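PDB 3LIC: sensor protein from Shewanella oneidensis, which probably senses an extracellular signal through a PDC-fold sensor domain and relays it across the membrane to its own histidine kinase region. Local coordinates for residues 214-220 against 232-236. Sequence-based numbering, arbitrary orientation.
Sequences NIKNIAF and ASFVD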
loop_
_atom_site.group_PDB
_atom_site.type_symbol
_atom_site.label_atom_id
_atom_site.label_comp_id
_atom_site.label_asym_id
_atom_site.label_seq_id
_atom_site.Cartn_x
_atom_site.Cartn_y
_atom_site.Cartn_z
ATOM N N ASN A 214 7.825 -13.410 -23.835
ATOM C CA ASN A 214 7.906 -14.881 -23.842
ATOM C C ASN A 214 6.567 -15.522 -24.192
ATOM O O ASN A 214 5.560 -15.257 -23.539
ATOM C CB ASN A 214 8.463 -15.425 -22.523
ATOM C CG ASN A 214 8.412 -16.911 -22.458
ATOM O OD1 ASN A 214 7.672 -17.531 -23.204
ATOM N ND2 ASN A 214 9.171 -17.500 -21.561
ATOM N N ILE A 215 6.562 -16.336 -25.248
ATOM C CA ILE A 215 5.302 -16.908 -25.796
ATOM C C ILE A 215 4.403 -17.493 -24.717
ATOM O O ILE A 215 3.204 -17.341 -24.760
ATOM C CB ILE A 215 5.566 -18.016 -26.870
ATOM C CG1 ILE A 215 5.973 -17.369 -28.172
ATOM C CG2 ILE A 215 4.292 -18.829 -27.128
ATOM C CD1 ILE A 215 5.019 -16.215 -28.568
ATOM N N LYS A 216 5.011 -18.164 -23.750
ATOM C CA LYS A 216 4.294 -18.753 -22.640
ATOM C C LYS A 216 3.565 -17.768 -21.755
ATOM O O LYS A 216 2.586 -18.143 -21.119
ATOM C CB LYS A 216 5.237 -19.629 -21.849
ATOM C CG LYS A 216 5.946 -20.594 -22.778
ATOM C CD LYS A 216 6.868 -21.573 -22.069
ATOM C CE LYS A 216 8.290 -21.268 -22.457
ATOM N NZ LYS A 216 9.185 -22.369 -22.018
ATOM N N ASN A 217 3.967 -16.497 -21.747
ATOM C CA ASN A 217 3.343 -15.548 -20.809
ATOM C C ASN A 217 2.198 -14.765 -21.350
ATOM O O ASN A 217 1.589 -13.973 -20.640
ATOM C CB ASN A 217 4.354 -14.587 -20.215
ATOM C CG ASN A 217 5.404 -15.300 -19.380
ATOM O OD1 ASN A 217 5.230 -16.453 -18.944
ATOM N ND2 ASN A 217 6.527 -14.625 -19.179
ATOM N N ILE A 218 1.886 -14.993 -22.614
ATOM C CA ILE A 218 0.892 -14.173 -23.282
ATOM C C ILE A 218 -0.429 -14.167 -22.557
ATOM O O ILE A 218 -0.975 -13.092 -22.308
ATOM C CB ILE A 218 0.682 -14.596 -24.749
ATOM C CG1 ILE A 218 1.997 -14.409 -25.516
ATOM C CG2 ILE A 218 -0.563 -13.827 -25.374
ATOM C CD1 ILE A 218 1.920 -14.796 -27.013
ATOM N N ALA A 219 -0.970 -15.350 -22.231
ATOM C CA ALA A 219 -2.290 -15.394 -21.595
ATOM C C ALA A 219 -2.249 -14.739 -20.208
ATOM O O ALA A 219 -3.205 -14.077 -19.790
ATOM C CB ALA A 219 -2.835 -16.828 -21.518
ATOM N N PHE A 220 -1.150 -14.925 -19.479
ATOM C CA PHE A 220 -1.020 -14.262 -18.184
ATOM C C PHE A 220 -0.985 -12.740 -18.432
ATOM O O PHE A 220 -1.721 -11.978 -17.805
ATOM C CB PHE A 220 0.225 -14.774 -17.429
ATOM C CG PHE A 220 0.318 -14.293 -16.009
ATOM C CD1 PHE A 220 -0.779 -14.347 -15.185
ATOM C CD2 PHE A 220 1.522 -13.758 -15.508
ATOM C CE1 PHE A 220 -0.728 -13.902 -13.881
ATOM C CE2 PHE A 220 1.597 -13.301 -14.191
ATOM C CZ PHE A 220 0.455 -13.376 -13.363
ATOM N N ALA A 232 -4.007 -18.504 -14.903
ATOM C CA ALA A 232 -3.169 -18.721 -16.035
ATOM C C ALA A 232 -1.823 -19.145 -15.509
ATOM O O ALA A 232 -1.504 -18.861 -14.380
ATOM C CB ALA A 232 -3.013 -17.454 -16.847
ATOM N N SER A 233 -1.023 -19.825 -16.325
ATOM C CA SER A 233 0.340 -20.020 -15.930
ATOM C C SER A 233 1.277 -19.039 -16.602
ATOM O O SER A 233 0.855 -18.128 -17.357
ATOM C CB SER A 233 0.819 -21.451 -16.159
ATOM O OG SER A 233 0.589 -21.787 -17.480
ATOM N N PHE A 234 2.551 -19.203 -16.249
ATOM C CA PHE A 234 3.596 -18.314 -16.718
ATOM C C PHE A 234 4.942 -18.852 -16.288
ATOM O O PHE A 234 4.979 -19.740 -15.432
ATOM C CB PHE A 234 3.356 -16.872 -16.242
ATOM C CG PHE A 234 3.849 -16.598 -14.880
ATOM C CD1 PHE A 234 5.196 -16.345 -14.659
ATOM C CD2 PHE A 234 2.973 -16.545 -13.812
ATOM C CE1 PHE A 234 5.657 -16.057 -13.400
ATOM C CE2 PHE A 234 3.435 -16.271 -12.564
ATOM C CZ PHE A 234 4.786 -16.022 -12.358
ATOM N N VAL A 235 6.009 -18.381 -16.950
ATOM C CA VAL A 235 7.408 -18.641 -16.530
ATOM C C VAL A 235 8.114 -17.364 -16.001
ATOM O O VAL A 235 7.830 -16.228 -16.449
ATOM C CB VAL A 235 8.282 -19.280 -17.666
ATOM C CG1 VAL A 235 7.543 -20.414 -18.334
ATOM C CG2 VAL A 235 8.676 -18.233 -18.692
ATOM N N ASP A 236 9.020 -17.547 -15.043
ATOM C CA ASP A 236 9.843 -16.428 -14.586
ATOM C C ASP A 236 11.150 -16.471 -15.373
ATOM O O ASP A 236 11.295 -17.315 -16.283
ATOM C CB ASP A 236 10.079 -16.452 -13.069
ATOM C CG ASP A 236 10.947 -17.623 -12.607
ATOM O OD1 ASP A 236 11.462 -18.457 -13.413
ATOM O OD2 ASP A 236 11.097 -17.718 -11.381
HETATM O O HOH W 1 0.277 -16.863 -19.705
#
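N217 meets the backbone of V235 with its side-chain amide, much as another strand would pair with strand 230-235, an outermost strand, within this chain, of the five-stranded antiparallel sheet. Followed outward, its CB carries CG beside the backbone N (chi1 -63°), which turns the amide toward the strand. OD1 receives V235 N in the carbonyl plane at 2.9 Å, a nearly straight bond (162°). The same OD1 also lies 3.3 Å from F234 CB, near the plane of the F234 ring. ND2 reaches V235 O only weakly, at 3.4 Å, and has its stronger partner in the carbonyl of D211.

Next to this amide the F220 ring runs alongside that of F234. The planes are nearly parallel (11°) but displaced, with little overlap; F234 CD2 sits over the rim of one F220 face, 3.5 Å from F220 CE2. A232 CB fills in beside F220 CD1, while F220 touches V257 and F234 touches M259, both of strand 255-261. A water donates to both K216 O and S233 O. On this side of the edge strand N217 thus serves V235 N, and weakly V235 O, and the water serves S233 O, while aromatic packing fastens helix 218-226 over the sheet.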